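Local coordinates for protein MSM0273 (Mycobacterium smegmatis, PDB 5L37) that forms pentameric units of the protein shell of the RMM bacterial microcompartment, where such pentamers probably cap the vertices, at the interface of chains A and B. Numbering follows the deposited sequence. Chains: chain A/B, MSM0273.

The interface of chains A and B. Residues chain A 10, 12, 19, 24, 37, 68-69; chain B 1, 51, 74-75, 77.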
loop_
_atom_site.group_PDB
_atom_site.type_symbol
_atom_site.label_atom_id
_atom_site.label_comp_id
_atom_site.label_asym_id
_atom_site.label_seq_id
_atom_site.Cartn_x
_atom_site.Cartn_y
_atom_site.Cartn_z
ATOM N N VAL A 10 -22.802 0.794 1.594
ATOM C CA VAL A 10 -22.879 0.578 0.183
ATOM C C VAL A 10 -23.616 -0.694 -0.139
ATOM O O VAL A 10 -23.284 -1.724 0.419
ATOM C CB VAL A 10 -21.452 0.451 -0.432
ATOM C CG1 VAL A 10 -21.562 0.159 -1.926
ATOM C CG2 VAL A 10 -20.727 1.734 -0.206
ATOM N N SER A 12 -24.085 -3.386 -3.071
ATOM C CA SER A 12 -23.601 -3.891 -4.355
ATOM C C SER A 12 -24.261 -5.213 -4.689
ATOM O O SER A 12 -23.927 -6.252 -4.080
ATOM C CB SER A 12 -22.099 -4.065 -4.286
ATOM O OG SER A 12 -21.600 -4.522 -5.537
ATOM N N ILE A 19 -16.547 -12.439 -2.171
ATOM C CA ILE A 19 -16.776 -11.504 -1.075
ATOM C C ILE A 19 -17.391 -12.320 0.072
ATOM O O ILE A 19 -18.365 -13.063 -0.160
ATOM C CB ILE A 19 -17.777 -10.356 -1.451
ATOM C CG1 ILE A 19 -17.324 -9.592 -2.683
ATOM C CG2 ILE A 19 -18.002 -9.402 -0.240
ATOM C CD1 ILE A 19 -15.970 -9.000 -2.496
ATOM N N PHE A 24 -20.527 -3.894 3.485
ATOM C CA PHE A 24 -19.663 -2.814 3.065
ATOM C C PHE A 24 -20.116 -1.546 3.753
ATOM O O PHE A 24 -21.164 -0.992 3.419
ATOM C CB PHE A 24 -19.760 -2.589 1.575
ATOM C CG PHE A 24 -19.252 -3.745 0.719
ATOM C CD1 PHE A 24 -17.938 -4.169 0.778
ATOM C CD2 PHE A 24 -20.077 -4.305 -0.232
ATOM C CE1 PHE A 24 -17.457 -5.186 -0.061
ATOM C CE2 PHE A 24 -19.582 -5.308 -1.085
ATOM C CZ PHE A 24 -18.311 -5.754 -0.987
ATOM N N ILE A 37 -14.519 2.784 2.137
ATOM C CA ILE A 37 -15.443 1.696 2.413
ATOM C C ILE A 37 -14.666 0.578 3.112
ATOM O O ILE A 37 -13.640 0.122 2.608
ATOM C CB ILE A 37 -16.076 1.174 1.097
ATOM C CG1 ILE A 37 -16.776 2.306 0.321
ATOM C CG2 ILE A 37 -17.021 -0.014 1.393
ATOM C CD1 ILE A 37 -17.763 3.088 1.150
ATOM N N PRO A 68 -11.287 -10.298 -2.166
ATOM C CA PRO A 68 -10.726 -9.072 -2.730
ATOM C C PRO A 68 -11.160 -7.835 -1.929
ATOM O O PRO A 68 -11.930 -6.983 -2.391
ATOM C CB PRO A 68 -11.292 -9.064 -4.154
ATOM C CG PRO A 68 -12.699 -9.726 -3.999
ATOM C CD PRO A 68 -12.453 -10.808 -2.928
ATOM N N ILE A 69 -10.691 -7.810 -0.690
ATOM C CA ILE A 69 -11.039 -6.853 0.344
ATOM C C ILE A 69 -9.756 -6.200 0.896
ATOM O O ILE A 69 -8.817 -6.925 1.264
ATOM C CB ILE A 69 -11.738 -7.625 1.524
ATOM C CG1 ILE A 69 -13.062 -8.215 1.019
ATOM C CG2 ILE A 69 -11.955 -6.712 2.767
ATOM C CD1 ILE A 69 -14.054 -7.189 0.642
ATOM N N MET B 1 -11.602 -0.010 0.653
ATOM C CA MET B 1 -12.165 0.039 -0.715
ATOM C C MET B 1 -12.655 1.457 -0.986
ATOM O O MET B 1 -12.796 2.246 -0.072
ATOM C CB MET B 1 -13.314 -0.993 -0.891
ATOM C CG MET B 1 -12.864 -2.464 -0.866
ATOM S SD MET B 1 -12.703 -3.085 0.849
ATOM C CE MET B 1 -14.411 -3.287 1.372
ATOM N N LEU B 51 -17.280 -0.203 -6.961
ATOM C CA LEU B 51 -16.515 -0.350 -5.735
ATOM C C LEU B 51 -15.166 -0.923 -6.112
ATOM O O LEU B 51 -15.089 -1.897 -6.889
ATOM C CB LEU B 51 -17.279 -1.273 -4.788
ATOM C CG LEU B 51 -16.758 -1.455 -3.385
ATOM C CD1 LEU B 51 -16.732 -0.107 -2.635
ATOM C CD2 LEU B 51 -17.708 -2.463 -2.714
ATOM N N ILE B 74 -14.587 -4.491 -7.827
ATOM C CA ILE B 74 -15.117 -5.720 -7.225
ATOM C C ILE B 74 -16.621 -5.799 -7.261
ATOM O O ILE B 74 -17.216 -6.875 -7.021
ATOM C CB ILE B 74 -14.619 -5.897 -5.772
ATOM C CG1 ILE B 74 -15.194 -4.819 -4.829
ATOM C CG2 ILE B 74 -13.077 -5.934 -5.763
ATOM C CD1 ILE B 74 -14.828 -5.062 -3.346
ATOM N N GLY B 75 -17.272 -4.713 -7.652
ATOM C CA GLY B 75 -18.726 -4.772 -7.727
ATOM C C GLY B 75 -19.263 -3.464 -8.266
ATOM O O GLY B 75 -18.595 -2.431 -8.263
ATOM N N ILE B 77 -22.230 -0.580 -7.809
ATOM C CA ILE B 77 -22.977 0.006 -6.695
ATOM C C ILE B 77 -24.375 0.329 -7.117
ATOM O O ILE B 77 -24.577 0.903 -8.173
ATOM C CB ILE B 77 -22.330 1.286 -6.171
ATOM C CG1 ILE B 77 -20.969 0.958 -5.579
ATOM C CG2 ILE B 77 -23.239 1.975 -5.139
ATOM C CD1 ILE B 77 -20.161 2.145 -5.187
#
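B:Leu51 meets the aromatic ring of A:Phe24 face-on: its CD2 methyl sits over the middle of the ring, 3.6 Å from the centroid, in a CH-pi contact that touches the whole ring about equally. With CG anti to the backbone N (chi1 -173°), B:Leu51 reaches out of strand 49-54 and straddles two residues of chain A, since its other methyl, CD1, packs 3.8 Å from A:Ile37 CG1. The thioether of B:Met1 joins the same apolar cluster. Its chain bends at both chi2 and chi3 (83° and 74°), and the terminal methyl CE lies 3.7 Å from A:Phe24 CD1 and also meets A:Ile69 CD1. On one flank B:Ile74 sets CG2 3.9 Å from A:Pro68 CB, while its CD1 lies by the carbonyl oxygen of A:Pro68 and, more loosely, A:Ile19 CD1; on the other, A:Val10 CG1 lies against B:Ile77 CG1 at 3.8 Å, the two side chains crossing at about a right angle.

Paired backbone hydrogen bonds link B:Met1 to A:Ile37, which lies on strand 35-40. The chain-terminal N of B:Met1 donates to A:Ile37 O at 2.8 Å, and A:Ile37 N returns a bond to B:Met1 O at 2.9 Å. Together they fix the start of chain B against a strand of its neighbour, while the apolar side chains beside them pack across the subunit boundary. This largely apolar patch, part of a head-to-tail interface formed by different surfaces of identical subunits, helps join neighbouring copies in the pentameric EutN/CcmL-family shell protein.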